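Local coordinates for colicin-D (Escherichia coli, PDB 5ZNM), which kills Escherichia coli and closely related bacteria by inhibiting protein synthesis, here as the central domain joined to the C-terminal tRNase domain, at residues G46-N51 and A60-G65; L210-P215 and P228-P233. One frame throughout, in Å; residues are numbered along the deposited sequence.

Contact 1. Residues G46-N51 and A60-G65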
loop_
_atom_site.group_PDB
_atom_site.type_symbol
_atom_site.label_atom_id
_atom_site.label_comp_id
_atom_site.label_asym_id
_atom_site.label_seq_id
_atom_site.Cartn_x
_atom_site.Cartn_y
_atom_site.Cartn_z
ATOM N N GLY A 46 -22.119 -0.524 -13.911
ATOM C CA GLY A 46 -22.505 -0.559 -12.511
ATOM C C GLY A 46 -21.839 -1.658 -11.699
ATOM O O GLY A 46 -22.341 -2.040 -10.636
ATOM N N ALA A 47 -20.711 -2.172 -12.183
ATOM C CA ALA A 47 -20.020 -3.245 -11.478
ATOM C C ALA A 47 -19.297 -2.706 -10.252
ATOM O O ALA A 47 -18.669 -1.645 -10.296
ATOM C CB ALA A 47 -19.023 -3.942 -12.404
ATOM N N LEU A 48 -19.407 -3.437 -9.146
ATOM C CA LEU A 48 -18.599 -3.218 -7.951
ATOM C C LEU A 48 -17.729 -4.447 -7.769
ATOM O O LEU A 48 -18.249 -5.564 -7.684
ATOM C CB LEU A 48 -19.468 -3.016 -6.714
ATOM C CG LEU A 48 -20.194 -1.694 -6.504
ATOM C CD1 LEU A 48 -21.157 -1.885 -5.346
ATOM C CD2 LEU A 48 -19.185 -0.587 -6.197
ATOM N N VAL A 49 -16.414 -4.249 -7.709
ATOM C CA VAL A 49 -15.477 -5.362 -7.644
ATOM C C VAL A 49 -14.672 -5.281 -6.353
ATOM O O VAL A 49 -14.135 -4.217 -6.003
ATOM C CB VAL A 49 -14.536 -5.384 -8.863
ATOM C CG1 VAL A 49 -13.606 -6.622 -8.816
ATOM C CG2 VAL A 49 -15.343 -5.322 -10.148
ATOM N N LEU A 50 -14.608 -6.410 -5.650
ATOM C CA LEU A 50 -13.639 -6.682 -4.599
ATOM C C LEU A 50 -12.464 -7.451 -5.189
ATOM O O LEU A 50 -12.659 -8.418 -5.932
ATOM C CB LEU A 50 -14.270 -7.518 -3.483
ATOM C CG LEU A 50 -15.345 -6.879 -2.621
ATOM C CD1 LEU A 50 -16.190 -7.949 -1.941
ATOM C CD2 LEU A 50 -14.659 -5.967 -1.599
ATOM N N ASN A 51 -11.250 -7.040 -4.853
ATOM C CA ASN A 51 -10.071 -7.806 -5.222
ATOM C C ASN A 51 -9.637 -8.652 -4.035
ATOM O O ASN A 51 -9.725 -8.211 -2.887
ATOM C CB ASN A 51 -8.935 -6.884 -5.669
ATOM C CG ASN A 51 -9.210 -6.239 -7.007
ATOM O OD1 ASN A 51 -9.988 -6.766 -7.812
ATOM N ND2 ASN A 51 -8.564 -5.094 -7.262
ATOM N N ALA A 60 -14.010 0.993 -3.826
ATOM C CA ALA A 60 -14.481 0.834 -5.191
ATOM C C ALA A 60 -15.667 1.756 -5.410
ATOM O O ALA A 60 -16.493 1.947 -4.512
ATOM C CB ALA A 60 -14.867 -0.625 -5.490
ATOM N N MET A 61 -15.728 2.341 -6.597
ATOM C CA MET A 61 -16.828 3.213 -6.985
ATOM C C MET A 61 -17.249 2.836 -8.399
ATOM O O MET A 61 -16.394 2.682 -9.275
ATOM C CB MET A 61 -16.404 4.682 -6.905
ATOM C CG MET A 61 -15.911 5.116 -5.520
ATOM S SD MET A 61 -14.453 6.210 -5.544
ATOM C CE MET A 61 -13.154 5.040 -5.974
ATOM N N THR A 62 -18.555 2.653 -8.614
ATOM C CA THR A 62 -19.037 2.331 -9.954
ATOM C C THR A 62 -18.529 3.358 -10.961
ATOM O O THR A 62 -18.516 4.565 -10.696
ATOM C CB THR A 62 -20.567 2.276 -9.986
ATOM O OG1 THR A 62 -21.097 3.500 -9.474
ATOM C CG2 THR A 62 -21.087 1.112 -9.140
ATOM N N GLY A 63 -18.053 2.861 -12.101
ATOM C CA GLY A 63 -17.586 3.708 -13.176
ATOM C C GLY A 63 -16.181 4.263 -13.042
ATOM O O GLY A 63 -15.697 4.894 -13.991
ATOM N N THR A 64 -15.506 4.084 -11.893
ATOM C CA THR A 64 -14.149 4.606 -11.756
ATOM C C THR A 64 -13.180 3.637 -11.080
ATOM O O THR A 64 -12.132 4.073 -10.606
ATOM C CB THR A 64 -14.108 5.925 -10.966
ATOM O OG1 THR A 64 -14.482 5.683 -9.606
ATOM C CG2 THR A 64 -15.042 6.967 -11.573
ATOM N N GLY A 65 -13.500 2.357 -10.985
ATOM C CA GLY A 65 -12.498 1.377 -10.577
ATOM C C GLY A 65 -12.269 1.239 -9.078
ATOM O O GLY A 65 -13.001 1.760 -8.229
HETATM O O HOH W 1 -18.068 0.010 -12.567
#
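Gly-46 meets Thr-62 where the two backbones come nearest, their CA atoms 5.2 Å apart, and its carbonyl O lies 3.7 Å from Thr-62 CG2. That oxygen also accepts a hydrogen bond from Arg-207 NH2. Ala-47 turns its CB away and takes part through its carbonyl: the O packs against the same methyl. A water placed to donate to Ala-47 O and to accept from Gly-63 N, 2.9 Å from each, can bridge the two backbones. Leu-48 supplies the main apolar surface. Its CG stands anti to the carbonyl carbon (chi1 -75°), and CD2 reaches Thr-62 CG2 at 3.9 Å, the two side chains crossing obliquely. The same CD2 lies 4.4 Å from Ala-60 CB. Thr-62 OG1 sits between the backbone N and the carbonyl carbon (chi1 54°), which puts CG2 anti to the carbonyl carbon, where it meets Leu-48 and both carbonyls; OG1 is hydrogen-bonded to Glu-125 N. The partner segment turns back at Thr-62 and Gly-63, closed by Thr-64 N to Met-61 O, with a classic beta bulge at its base where Thr-64 and Gly-65 both face Met-61, between strands 56-61 and 65-71 of a five-stranded antiparallel sheet. Strand 49-51 belongs to a mixed sheet, so the contact brings the residues leading into one sheet against the hairpin end of another. Farther along, Val-49 O rests 3.7 Å from Ala-60 CB.

Contact 2. Residues L210-P215 and P228-P233; sequences LVNPVP and PVPVTP
Asn-212, with the most surface buried in this contact, points its carboxamide at Pro-230 and Thr-232. CG stands anti to the backbone N (chi1 -175°), and from there ND2 donates twice. The bond to Thr-232 OG1 is short and nearly straight, 2.8 Å with an N-H...O angle of 165°, and the hydroxyl oxygen lies 7° out of the amide plane. The same OG1 is hydrogen-bonded to Asn-51 OD1 of strand 49-51. The second donation, to Pro-230 O at 3.2 Å from ND2, is weak, and that oxygen also accepts from Gln-216 NE2. On the other branch, OD1 accepts from Val-214 N at 3.1 Å, the donor standing above the carbonyl plane; this bond defines an Asx turn, formed as the chain leaves strand 207-212. Val-214, which closes the turn, carries the apolar half of the contact. Its CG1 meets Val-229 CG1 at 3.9 Å, and CG2 lies 4.0 Å from Pro-230 CD, the latter two side chains crossing at about a right angle. Pro-230 thus serves both halves, with CB beside the Asn-212 amide. Tyr-30 also packs on Val-214 and Pro-230, and Ala-270 of the second subunit touches Val-214 and Val-229. The Asn-212 carboxamide is held chiefly by the bond to Thr-232 and the Asx-turn bond, and this buried polar group pins an irregular, proline-rich loop to a strand end.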
loop_
_atom_site.group_PDB
_atom_site.type_symbol
_atom_site.label_atom_id
_atom_site.label_comp_id
_atom_site.label_asym_id
_atom_site.label_seq_id
_atom_site.Cartn_x
_atom_site.Cartn_y
_atom_site.Cartn_z
ATOM N N LEU A 210 -18.929 -8.322 -7.541
ATOM C CA LEU A 210 -17.988 -9.226 -8.189
ATOM C C LEU A 210 -16.734 -9.362 -7.332
ATOM O O LEU A 210 -16.340 -8.429 -6.629
ATOM C CB LEU A 210 -17.618 -8.698 -9.577
ATOM C CG LEU A 210 -18.783 -8.555 -10.556
ATOM C CD1 LEU A 210 -18.329 -7.911 -11.853
ATOM C CD2 LEU A 210 -19.420 -9.906 -10.831
ATOM N N VAL A 211 -16.093 -10.524 -7.401
ATOM C CA VAL A 211 -14.820 -10.708 -6.710
ATOM C C VAL A 211 -13.810 -11.198 -7.730
ATOM O O VAL A 211 -14.036 -12.226 -8.380
ATOM C CB VAL A 211 -14.927 -11.696 -5.537
ATOM C CG1 VAL A 211 -13.603 -11.803 -4.818
ATOM C CG2 VAL A 211 -16.001 -11.264 -4.555
ATOM N N ASN A 212 -12.713 -10.456 -7.888
ATOM C CA ASN A 212 -11.592 -10.928 -8.685
ATOM C C ASN A 212 -10.704 -11.770 -7.762
ATOM O O ASN A 212 -10.070 -11.204 -6.877
ATOM C CB ASN A 212 -10.815 -9.752 -9.276
ATOM C CG ASN A 212 -9.709 -10.192 -10.221
ATOM O OD1 ASN A 212 -9.317 -11.369 -10.269
ATOM N ND2 ASN A 212 -9.172 -9.229 -10.959
ATOM N N PRO A 213 -10.657 -13.082 -7.900
ATOM C CA PRO A 213 -9.905 -13.895 -6.943
ATOM C C PRO A 213 -8.400 -13.840 -7.125
ATOM O O PRO A 213 -7.690 -14.375 -6.272
ATOM C CB PRO A 213 -10.437 -15.318 -7.190
ATOM C CG PRO A 213 -10.914 -15.317 -8.560
ATOM C CD PRO A 213 -11.323 -13.914 -8.917
ATOM N N VAL A 214 -7.886 -13.206 -8.174
ATOM C CA VAL A 214 -6.448 -13.103 -8.399
ATOM C C VAL A 214 -5.936 -11.884 -7.641
ATOM O O VAL A 214 -6.387 -10.764 -7.925
ATOM C CB VAL A 214 -6.124 -12.981 -9.892
ATOM C CG1 VAL A 214 -4.613 -12.964 -10.099
ATOM C CG2 VAL A 214 -6.775 -14.116 -10.700
ATOM N N PRO A 215 -4.981 -12.040 -6.715
ATOM C CA PRO A 215 -4.398 -10.861 -6.064
ATOM C C PRO A 215 -3.895 -9.880 -7.105
ATOM O O PRO A 215 -3.335 -10.264 -8.132
ATOM C CB PRO A 215 -3.254 -11.442 -5.220
ATOM C CG PRO A 215 -3.688 -12.897 -4.969
ATOM C CD PRO A 215 -4.350 -13.298 -6.259
ATOM N N PRO A 228 -2.568 -15.186 -18.389
ATOM C CA PRO A 228 -3.831 -14.426 -18.434
ATOM C C PRO A 228 -4.545 -14.423 -17.087
ATOM O O PRO A 228 -4.707 -15.460 -16.444
ATOM C CB PRO A 228 -4.648 -15.156 -19.508
ATOM C CG PRO A 228 -3.598 -15.898 -20.352
ATOM C CD PRO A 228 -2.550 -16.287 -19.372
ATOM N N VAL A 229 -4.963 -13.233 -16.661
ATOM C CA VAL A 229 -5.803 -13.067 -15.468
ATOM C C VAL A 229 -6.762 -11.916 -15.717
ATOM O O VAL A 229 -6.482 -11.022 -16.514
ATOM C CB VAL A 229 -4.974 -12.772 -14.189
ATOM C CG1 VAL A 229 -4.001 -13.922 -13.813
ATOM C CG2 VAL A 229 -4.228 -11.420 -14.317
ATOM N N PRO A 230 -7.916 -11.932 -15.036
ATOM C CA PRO A 230 -8.800 -10.759 -15.103
ATOM C C PRO A 230 -8.097 -9.557 -14.505
ATOM O O PRO A 230 -7.319 -9.673 -13.557
ATOM C CB PRO A 230 -10.015 -11.167 -14.258
ATOM C CG PRO A 230 -9.904 -12.656 -14.086
ATOM C CD PRO A 230 -8.434 -12.943 -14.105
ATOM N N VAL A 231 -8.383 -8.391 -15.063
ATOM C CA VAL A 231 -7.777 -7.150 -14.595
ATOM C C VAL A 231 -8.904 -6.266 -14.077
ATOM O O VAL A 231 -9.793 -5.862 -14.837
ATOM C CB VAL A 231 -6.955 -6.466 -15.691
ATOM C CG1 VAL A 231 -6.513 -5.076 -15.241
ATOM C CG2 VAL A 231 -5.703 -7.316 -15.980
ATOM N N THR A 232 -8.903 -6.022 -12.779
ATOM C CA THR A 232 -9.904 -5.137 -12.190
ATOM C C THR A 232 -9.623 -3.693 -12.599
ATOM O O THR A 232 -8.463 -3.254 -12.537
ATOM C CB THR A 232 -9.879 -5.269 -10.670
ATOM O OG1 THR A 232 -10.066 -6.642 -10.312
ATOM C CG2 THR A 232 -10.982 -4.419 -10.034
ATOM N N PRO A 233 -10.628 -2.939 -13.057
ATOM C CA PRO A 233 -10.383 -1.530 -13.399
ATOM C C PRO A 233 -9.880 -0.779 -12.180
ATOM O O PRO A 233 -10.400 -0.941 -11.078
ATOM C CB PRO A 233 -11.761 -1.029 -13.853
ATOM C CG PRO A 233 -12.437 -2.275 -14.362
ATOM C CD PRO A 233 -11.981 -3.372 -13.446
#

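Overall arrangement
Following the chain from the N terminus, helix 32-42 leads into contact 1, which closes a short loop between residues 46-51 and 60-65, nine residues apart at their nearest ends. Contact 2 opens much later, joining 210-215 to 228-233 across a longer excursion without helix or strand. The two loops are in series, neither nested nor crossed, yet their centres lie about 12 Å apart. They meet because strands 49-51 and 207-212 are parallel neighbours in one mixed sheet: Leu-50 O lies 2.8 Å from Asn-212 N, and a probable hydrogen bond links Asn-51 OD1 to Thr-232 OG1. Contact 1 ties that sheet to the five-stranded antiparallel one, whereas contact 2 fastens the loop beyond 207-212 to it.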